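Tudor domain-containing protein 1 (Homo sapiens, PDB 5M9N) probably represses transposable elements in the germline through the piRNA pathway, using Tudor domains such as this extended one to bind arginine-methylated partner proteins. Local coordinates at residues Ser67-Cys72 / Cys132-Leu138; Tyr107-Val113 / Ile125-Leu131; Leu24-Leu29 / Leu139-Gln144. The contacts are given in a common frame with arbitrary orientation. Numbering follows the deposited sequence.

Contact 1 of 3, residues Ser67-Cys72 / Cys132-Leu138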
# COMPACT_ATOMS: atom_id res chain seq x y z
N SER A 67 -1.41 -16.74 8.43
CA SER A 67 -1.62 -17.78 7.43
C SER A 67 -0.47 -17.87 6.45
O SER A 67 -0.07 -18.96 6.01
CB SER A 67 -2.88 -17.50 6.65
OG SER A 67 -3.97 -17.47 7.49
N LEU A 68 0.06 -16.71 6.10
CA LEU A 68 1.18 -16.65 5.14
C LEU A 68 2.44 -17.34 5.71
O LEU A 68 3.16 -18.01 5.00
CB LEU A 68 1.47 -15.19 4.77
CG LEU A 68 0.66 -14.61 3.62
CD1 LEU A 68 0.76 -13.08 3.58
CD2 LEU A 68 1.11 -15.21 2.27
N SER A 69 2.67 -17.12 7.00
CA SER A 69 3.80 -17.66 7.73
C SER A 69 3.65 -19.17 7.82
O SER A 69 4.58 -19.90 7.55
CB SER A 69 3.79 -17.08 9.15
OG SER A 69 4.69 -17.82 9.97
N LYS A 70 2.46 -19.63 8.15
CA LYS A 70 2.20 -21.04 8.20
C LYS A 70 2.39 -21.74 6.86
O LYS A 70 2.97 -22.82 6.78
CB LYS A 70 0.77 -21.25 8.68
CG LYS A 70 0.42 -22.71 8.85
CD LYS A 70 -0.95 -22.84 9.46
CE LYS A 70 -1.35 -24.32 9.56
NZ LYS A 70 -2.73 -24.45 10.12
N TYR A 71 1.91 -21.08 5.80
CA TYR A 71 1.91 -21.62 4.48
C TYR A 71 3.33 -21.65 3.92
O TYR A 71 3.77 -22.69 3.42
CB TYR A 71 0.96 -20.82 3.57
CG TYR A 71 1.25 -20.93 2.09
CD1 TYR A 71 0.82 -22.03 1.34
CD2 TYR A 71 1.98 -19.93 1.45
CE1 TYR A 71 1.12 -22.13 -0.03
CE2 TYR A 71 2.29 -20.02 0.08
CZ TYR A 71 1.85 -21.10 -0.66
OH TYR A 71 2.15 -21.13 -1.98
N CYS A 72 4.03 -20.51 3.98
CA CYS A 72 5.39 -20.45 3.45
C CYS A 72 6.36 -21.37 4.19
O CYS A 72 7.26 -21.90 3.56
CB CYS A 72 5.93 -19.01 3.42
SG CYS A 72 5.04 -17.98 2.23
N CYS A 132 8.34 -16.76 -2.57
CA CYS A 132 7.61 -18.04 -2.34
C CYS A 132 6.47 -17.85 -3.39
O CYS A 132 5.92 -16.73 -3.52
CB CYS A 132 7.17 -18.09 -0.71
SG CYS A 132 5.61 -18.67 0.19
N PRO A 133 6.06 -18.89 -4.15
CA PRO A 133 4.74 -18.70 -4.83
C PRO A 133 3.54 -18.65 -3.85
O PRO A 133 3.69 -19.04 -2.70
CB PRO A 133 4.61 -19.91 -5.73
CG PRO A 133 5.54 -20.92 -5.15
CD PRO A 133 6.65 -20.22 -4.45
N ILE A 134 2.42 -18.10 -4.34
CA ILE A 134 1.19 -17.93 -3.56
C ILE A 134 0.15 -18.87 -4.14
O ILE A 134 0.26 -19.32 -5.28
CB ILE A 134 0.68 -16.44 -3.57
CG1 ILE A 134 -0.24 -16.15 -2.35
CG2 ILE A 134 0.03 -16.08 -4.90
CD1 ILE A 134 -0.25 -14.69 -1.92
N ILE A 135 -0.86 -19.16 -3.33
CA ILE A 135 -2.05 -19.91 -3.78
C ILE A 135 -3.31 -19.06 -3.68
O ILE A 135 -3.33 -18.10 -2.92
CB ILE A 135 -2.21 -21.20 -2.99
CG1 ILE A 135 -2.23 -20.91 -1.50
CG2 ILE A 135 -1.08 -22.15 -3.36
CD1 ILE A 135 -2.85 -22.03 -0.73
N PRO A 136 -4.38 -19.41 -4.44
CA PRO A 136 -5.55 -18.53 -4.50
C PRO A 136 -6.27 -18.37 -3.15
O PRO A 136 -6.89 -17.34 -2.94
CB PRO A 136 -6.47 -19.22 -5.53
CG PRO A 136 -5.60 -20.20 -6.23
CD PRO A 136 -4.63 -20.64 -5.19
N LYS A 137 -6.18 -19.35 -2.25
CA LYS A 137 -6.74 -19.15 -0.90
C LYS A 137 -6.18 -17.89 -0.25
O LYS A 137 -6.90 -17.18 0.40
CB LYS A 137 -6.49 -20.35 0.00
CG LYS A 137 -7.09 -20.26 1.42
CD LYS A 137 -8.51 -20.85 1.52
CE LYS A 137 -9.27 -20.42 2.79
NZ LYS A 137 -10.58 -21.13 2.98
N LEU A 138 -4.90 -17.59 -0.45
CA LEU A 138 -4.29 -16.46 0.25
C LEU A 138 -4.58 -15.10 -0.40
O LEU A 138 -4.13 -14.08 0.12
CB LEU A 138 -2.79 -16.68 0.42
CG LEU A 138 -2.44 -17.79 1.40
CD1 LEU A 138 -1.00 -18.26 1.26
CD2 LEU A 138 -2.71 -17.30 2.83

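Contact 2 of 3, residues Tyr107-Val113 / Ile125-Leu131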
# COMPACT_ATOMS: atom_id res chain seq x y z
N TYR A 107 12.59 -7.29 -12.55
CA TYR A 107 13.79 -7.95 -12.06
C TYR A 107 14.88 -6.91 -11.96
O TYR A 107 15.12 -6.13 -12.91
CB TYR A 107 14.20 -9.12 -12.99
CG TYR A 107 13.50 -10.39 -12.65
CD1 TYR A 107 12.16 -10.51 -12.86
CD2 TYR A 107 14.19 -11.47 -12.11
CE1 TYR A 107 11.47 -11.67 -12.50
CE2 TYR A 107 13.54 -12.64 -11.77
CZ TYR A 107 12.16 -12.73 -11.95
OH TYR A 107 11.47 -13.92 -11.63
N ALA A 108 15.58 -6.88 -10.82
CA ALA A 108 16.76 -6.02 -10.64
C ALA A 108 18.07 -6.66 -11.15
O ALA A 108 19.01 -5.96 -11.48
CB ALA A 108 16.94 -5.64 -9.21
N SER A 109 18.14 -7.97 -11.10
CA SER A 109 19.24 -8.72 -11.72
C SER A 109 18.63 -10.07 -12.10
O SER A 109 17.41 -10.30 -11.99
CB SER A 109 20.39 -8.91 -10.69
OG SER A 109 19.92 -9.61 -9.50
N GLU A 110 19.49 -11.02 -12.42
CA GLU A 110 19.02 -12.36 -12.69
C GLU A 110 18.49 -13.03 -11.46
O GLU A 110 17.70 -13.93 -11.61
CB GLU A 110 20.14 -13.23 -13.28
CG GLU A 110 20.70 -12.67 -14.58
CD GLU A 110 19.83 -12.94 -15.79
OE1 GLU A 110 18.67 -13.35 -15.64
OE2 GLU A 110 20.35 -12.81 -16.94
N GLU A 111 18.99 -12.66 -10.28
CA GLU A 111 18.61 -13.30 -9.02
C GLU A 111 17.89 -12.40 -7.97
O GLU A 111 17.74 -12.81 -6.84
CB GLU A 111 19.88 -13.92 -8.42
CG GLU A 111 20.72 -14.77 -9.44
CD GLU A 111 19.99 -16.01 -10.00
OE1 GLU A 111 18.95 -16.43 -9.42
OE2 GLU A 111 20.46 -16.60 -11.04
N SER A 112 17.36 -11.25 -8.37
CA SER A 112 16.79 -10.28 -7.44
C SER A 112 15.64 -9.55 -8.11
O SER A 112 15.63 -9.41 -9.33
CB SER A 112 17.87 -9.32 -6.89
OG SER A 112 18.38 -8.47 -7.89
N VAL A 113 14.61 -9.19 -7.34
CA VAL A 113 13.39 -8.61 -7.91
C VAL A 113 12.94 -7.38 -7.12
O VAL A 113 13.00 -7.42 -5.89
CB VAL A 113 12.30 -9.67 -7.90
CG1 VAL A 113 10.98 -9.18 -8.46
CG2 VAL A 113 12.70 -10.87 -8.70
N ILE A 125 13.97 -4.38 -2.99
CA ILE A 125 14.60 -5.36 -3.87
C ILE A 125 15.05 -6.53 -3.05
O ILE A 125 15.75 -6.36 -2.06
CB ILE A 125 15.75 -4.72 -4.67
CG1 ILE A 125 15.16 -3.71 -5.63
CG2 ILE A 125 16.53 -5.79 -5.45
CD1 ILE A 125 16.22 -2.77 -6.18
N LEU A 126 14.63 -7.71 -3.45
CA LEU A 126 14.86 -8.92 -2.71
C LEU A 126 15.51 -9.99 -3.60
O LEU A 126 15.13 -10.16 -4.75
CB LEU A 126 13.56 -9.49 -2.20
CG LEU A 126 12.84 -8.64 -1.14
CD1 LEU A 126 11.58 -9.37 -0.69
CD2 LEU A 126 13.74 -8.43 0.06
N SER A 127 16.44 -10.71 -2.98
CA SER A 127 16.85 -12.00 -3.45
C SER A 127 15.65 -12.90 -3.77
O SER A 127 14.67 -12.96 -3.00
CB SER A 127 17.68 -12.64 -2.34
OG SER A 127 18.07 -13.95 -2.73
N LEU A 128 15.73 -13.65 -4.87
CA LEU A 128 14.74 -14.72 -5.16
C LEU A 128 14.53 -15.74 -4.04
O LEU A 128 13.45 -16.34 -3.93
CB LEU A 128 15.09 -15.45 -6.48
CG LEU A 128 15.04 -14.66 -7.78
CD1 LEU A 128 15.47 -15.55 -8.94
CD2 LEU A 128 13.66 -14.19 -8.10
N MET A 129 15.54 -15.91 -3.18
CA MET A 129 15.42 -16.79 -2.04
C MET A 129 14.33 -16.26 -1.07
O MET A 129 13.81 -17.04 -0.30
CB MET A 129 16.75 -16.93 -1.31
CG MET A 129 17.94 -17.36 -2.16
SD MET A 129 17.84 -19.13 -2.41
CE MET A 129 19.15 -19.38 -3.65
N ARG A 130 13.96 -14.97 -1.14
CA ARG A 130 12.96 -14.37 -0.22
C ARG A 130 11.59 -14.32 -0.89
O ARG A 130 10.65 -13.75 -0.33
CB ARG A 130 13.47 -13.00 0.35
CG ARG A 130 14.64 -13.25 1.32
CD ARG A 130 15.46 -12.07 1.84
NE ARG A 130 14.70 -11.46 2.85
CZ ARG A 130 14.97 -11.33 4.15
NH1 ARG A 130 16.12 -11.65 4.74
NH2 ARG A 130 14.02 -10.83 4.84
N LEU A 131 11.44 -14.95 -2.07
CA LEU A 131 10.10 -15.06 -2.68
C LEU A 131 9.66 -16.53 -2.65
O LEU A 131 10.51 -17.37 -2.73
CB LEU A 131 10.05 -14.52 -4.09
CG LEU A 131 10.75 -13.18 -4.33
CD1 LEU A 131 10.87 -12.90 -5.84
CD2 LEU A 131 10.01 -12.07 -3.63

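Contact 3 of 3, residues Leu24-Leu29 / Leu139-Gln144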
# COMPACT_ATOMS: atom_id res chain seq x y z
N LEU A 24 -5.04 -16.38 -10.01
CA LEU A 24 -4.23 -15.58 -9.09
C LEU A 24 -4.52 -14.10 -9.22
O LEU A 24 -3.61 -13.26 -9.25
CB LEU A 24 -2.73 -15.87 -9.25
CG LEU A 24 -2.32 -17.26 -8.73
CD1 LEU A 24 -0.81 -17.46 -8.86
CD2 LEU A 24 -2.76 -17.46 -7.27
N ILE A 25 -5.82 -13.78 -9.21
CA ILE A 25 -6.30 -12.42 -9.38
C ILE A 25 -6.42 -11.83 -7.98
O ILE A 25 -7.21 -12.32 -7.18
CB ILE A 25 -7.67 -12.38 -10.10
CG1 ILE A 25 -7.55 -13.00 -11.51
CG2 ILE A 25 -8.25 -10.97 -10.15
CD1 ILE A 25 -6.47 -12.40 -12.39
N PRO A 26 -5.62 -10.81 -7.68
CA PRO A 26 -5.89 -10.12 -6.43
C PRO A 26 -7.23 -9.34 -6.46
O PRO A 26 -7.71 -8.91 -7.50
CB PRO A 26 -4.70 -9.20 -6.27
CG PRO A 26 -4.16 -9.00 -7.65
CD PRO A 26 -4.53 -10.20 -8.46
N LYS A 27 -7.83 -9.24 -5.29
CA LYS A 27 -9.10 -8.54 -5.09
C LYS A 27 -8.82 -7.09 -4.69
O LYS A 27 -7.74 -6.79 -4.20
CB LYS A 27 -9.92 -9.25 -4.03
CG LYS A 27 -10.46 -10.59 -4.49
CD LYS A 27 -11.07 -11.34 -3.30
CE LYS A 27 -12.12 -12.34 -3.72
NZ LYS A 27 -11.52 -13.38 -4.60
N VAL A 28 -9.79 -6.20 -4.90
CA VAL A 28 -9.61 -4.75 -4.70
C VAL A 28 -10.71 -4.25 -3.77
O VAL A 28 -11.89 -4.59 -3.94
CB VAL A 28 -9.63 -4.00 -6.03
CG1 VAL A 28 -9.67 -2.48 -5.82
CG2 VAL A 28 -8.41 -4.37 -6.87
N LEU A 29 -10.32 -3.43 -2.80
CA LEU A 29 -11.31 -2.78 -1.97
C LEU A 29 -12.22 -1.93 -2.86
O LEU A 29 -11.75 -1.19 -3.73
CB LEU A 29 -10.65 -1.93 -0.88
CG LEU A 29 -9.95 -2.75 0.19
CD1 LEU A 29 -8.90 -1.92 0.90
CD2 LEU A 29 -10.93 -3.31 1.21
N LEU A 139 -5.29 -15.10 -1.54
CA LEU A 139 -5.80 -13.90 -2.21
C LEU A 139 -7.27 -13.59 -1.93
O LEU A 139 -7.85 -12.74 -2.59
CB LEU A 139 -5.58 -14.00 -3.75
CG LEU A 139 -4.15 -14.14 -4.22
CD1 LEU A 139 -4.08 -14.27 -5.74
CD2 LEU A 139 -3.38 -12.92 -3.78
N GLU A 140 -7.86 -14.24 -0.95
CA GLU A 140 -9.25 -13.98 -0.62
C GLU A 140 -9.44 -12.62 0.07
O GLU A 140 -10.42 -11.95 -0.23
CB GLU A 140 -9.84 -15.12 0.21
CG GLU A 140 -10.01 -16.37 -0.63
CD GLU A 140 -10.64 -17.52 0.11
OE1 GLU A 140 -10.64 -17.50 1.36
OE2 GLU A 140 -11.11 -18.47 -0.55
N LEU A 141 -8.52 -12.20 0.94
CA LEU A 141 -8.50 -10.84 1.45
C LEU A 141 -8.20 -9.84 0.33
O LEU A 141 -7.25 -10.06 -0.40
CB LEU A 141 -7.45 -10.68 2.56
CG LEU A 141 -7.56 -9.35 3.36
CD1 LEU A 141 -8.86 -9.39 4.13
CD2 LEU A 141 -6.42 -9.11 4.32
N PRO A 142 -9.01 -8.77 0.15
CA PRO A 142 -8.57 -7.77 -0.80
C PRO A 142 -7.28 -7.09 -0.37
O PRO A 142 -6.97 -6.98 0.83
CB PRO A 142 -9.75 -6.78 -0.90
CG PRO A 142 -10.90 -7.41 -0.20
CD PRO A 142 -10.44 -8.64 0.49
N MET A 143 -6.53 -6.64 -1.37
CA MET A 143 -5.33 -5.91 -1.14
C MET A 143 -5.55 -4.66 -0.27
O MET A 143 -6.47 -3.84 -0.51
CB MET A 143 -4.68 -5.51 -2.47
CG MET A 143 -4.24 -6.69 -3.32
SD MET A 143 -3.48 -6.18 -4.86
CE MET A 143 -4.90 -5.46 -5.66
N GLN A 144 -4.78 -4.53 0.79
CA GLN A 144 -5.12 -3.54 1.78
C GLN A 144 -4.50 -2.14 1.64
O GLN A 144 -4.92 -1.26 2.40
CB GLN A 144 -4.85 -4.11 3.15
CG GLN A 144 -5.70 -5.35 3.43
CD GLN A 144 -7.16 -5.04 3.66
OE1 GLN A 144 -7.50 -4.21 4.54
NE2 GLN A 144 -8.04 -5.72 2.96
O HOH W 1 -6.47 -10.34 -3.00

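Contact 1 of 3, residues Ser67-Cys72 / Cys132-Leu138
Ser-67 opens this face of helix 58-73 with a light touch: its CB lies 3.8 Å from CD2 of Leu-138. One residue on, Leu-68 leaves the helix sideways, but the end of its side chain comes nearer the loop. Leu-68 CD2 packs 3.8 Å from Leu-138 CD1. More loosely, Leu-68 CD2 lies 4.4 Å from Ile-134 CD1. Leu-68 also meets Cys-90 and Arg-101 of the Tudor sheet. Tyr-71 is the main residue of the helix here. Leu-138 CD1 sits over one face of the Tyr-71 ring, 3.8 Å from its centroid, a CH-pi contact. The SG of Cys-132 approaches the same ring obliquely, 3.6 Å from Tyr-71 CE2. Tyr-71 OH donates a 2.7 Å hydrogen bond to Pro-133 O, and Ile-135 CG1 packs 3.9 Å from Tyr-71 CE1. Cys-72 ends the segment with a disulfide, Cys-72 SG to Cys-132 SG 2.2 Å; its chi3 of -84° is near the -90° of an unstrained bridge. Cys-132 itself pairs through its backbone with Cys-90, at the edge of the five-stranded sheet. The helix is thus tied covalently to the end of the Tudor barrel. The tyrosine hydrogen bond and apolar packing extend this link along the loop, so the join does not rest on the disulfide alone.

Contact 2 of 3, residues Tyr107-Val113 / Ile125-Leu131
Three backbone hydrogen bonds hold these segments together. Val-113 N donates to Leu-126 O (2.8 Å), and Leu-126 N returns a bond to Val-113 O (2.9 Å). This is an antiparallel hydrogen-bonded pair. Next to it, Ser-112 and Ser-127 form a non-hydrogen-bonded pair, with their CA atoms 4.3 Å apart. One further bond, Leu-128 N to Glu-111 O (2.9 Å), links the start of the 3-10 segment 128-130 to the loop before strand 112-117. Two ST turns shape the bends next to the paired strands: Ser-109 OG accepts from Glu-111 N at 3.3 Å, and Ser-127 OG from Met-129 N at 3.2 Å. Leu-128 leads the packing. Its CD2 lies 3.5 Å from Val-113 CG2 and 4.0 Å from Tyr-107 CE2. Val-113 CG2 also meets Leu-131 CD1 at 4.0 Å. Elsewhere, Ala-108 CB touches Ile-125 CG2 at 3.8 Å. The contact belongs to the hairpin of strands 112-117 and 123-127 in the SH3-like Tudor sheet. Leu-126 and Leu-131 also pack on Val-115 and on Ala-91 of strand 88-92, while Tyr-107 OH bonds to Pro-83 O.

Contact 3 of 3, residues Leu24-Leu29 / Leu139-Gln144
This is plain surface packing between two irregular loops. It lays the N-terminal loop, which leads to strand 36-44, along the connection from strand 131-132 of the five-stranded Tudor sheet to strand 146-150 of the mixed sheet. A single direct hydrogen bond crosses it, from Met-143 N to Lys-27 O (3.1 Å). A water adds a second polar link. It accepts from Lys-27 N at 2.9 Å and donates to Leu-139 O at 2.8 Å and to Leu-141 O at 2.7 Å, filling the gap where the backbones do not meet directly. The rest is mostly van der Waals packing, in part apolar. Leu-139 points toward the other loop and sets its CD1 3.8 Å from Leu-24 CD2. Met-143 reaches in with its thioether: SD lies 3.5 Å from Pro-26 CB, and CE 3.9 Å from Val-28 CG2. Lys-27 lays its aliphatic part along the loop, with CD 3.2 Å from Glu-140 O and CB 4.0 Å from Pro-142 CB. Leu-29 CD1 ends 3.4 Å from Met-143 O. Around the contact, Pro-26 and Leu-139 pack on Ile-88 of strand 88-92, Leu-141 packs on helix 58-73, and Arg-101 of strand 99-109 bonds to Leu-141 O.

How the contacts relate
The contacts are nested along the chain: contact 2 lies inside the loop closed by contact 1, and contact 1 inside the loop closed by contact 3. Segments 125-131, 132-138 and 139-144 follow one another directly, so one continuous run serves all three. Contacts 1 and 3 have centres 13 Å apart and touch, with Leu-24 against Ile-134 and Ile-134 against Leu-139. Contact 2 is farther off, about 19 Å from contact 1 and 23 Å from contact 3 between centres. Contact 2 closes the hairpin within the five-stranded Tudor sheet. Contacts 1 and 3 join the connection that leaves this sheet to helix 58-73 and to the N-terminal loop, on its way to strand 146-150 of the mixed sheet.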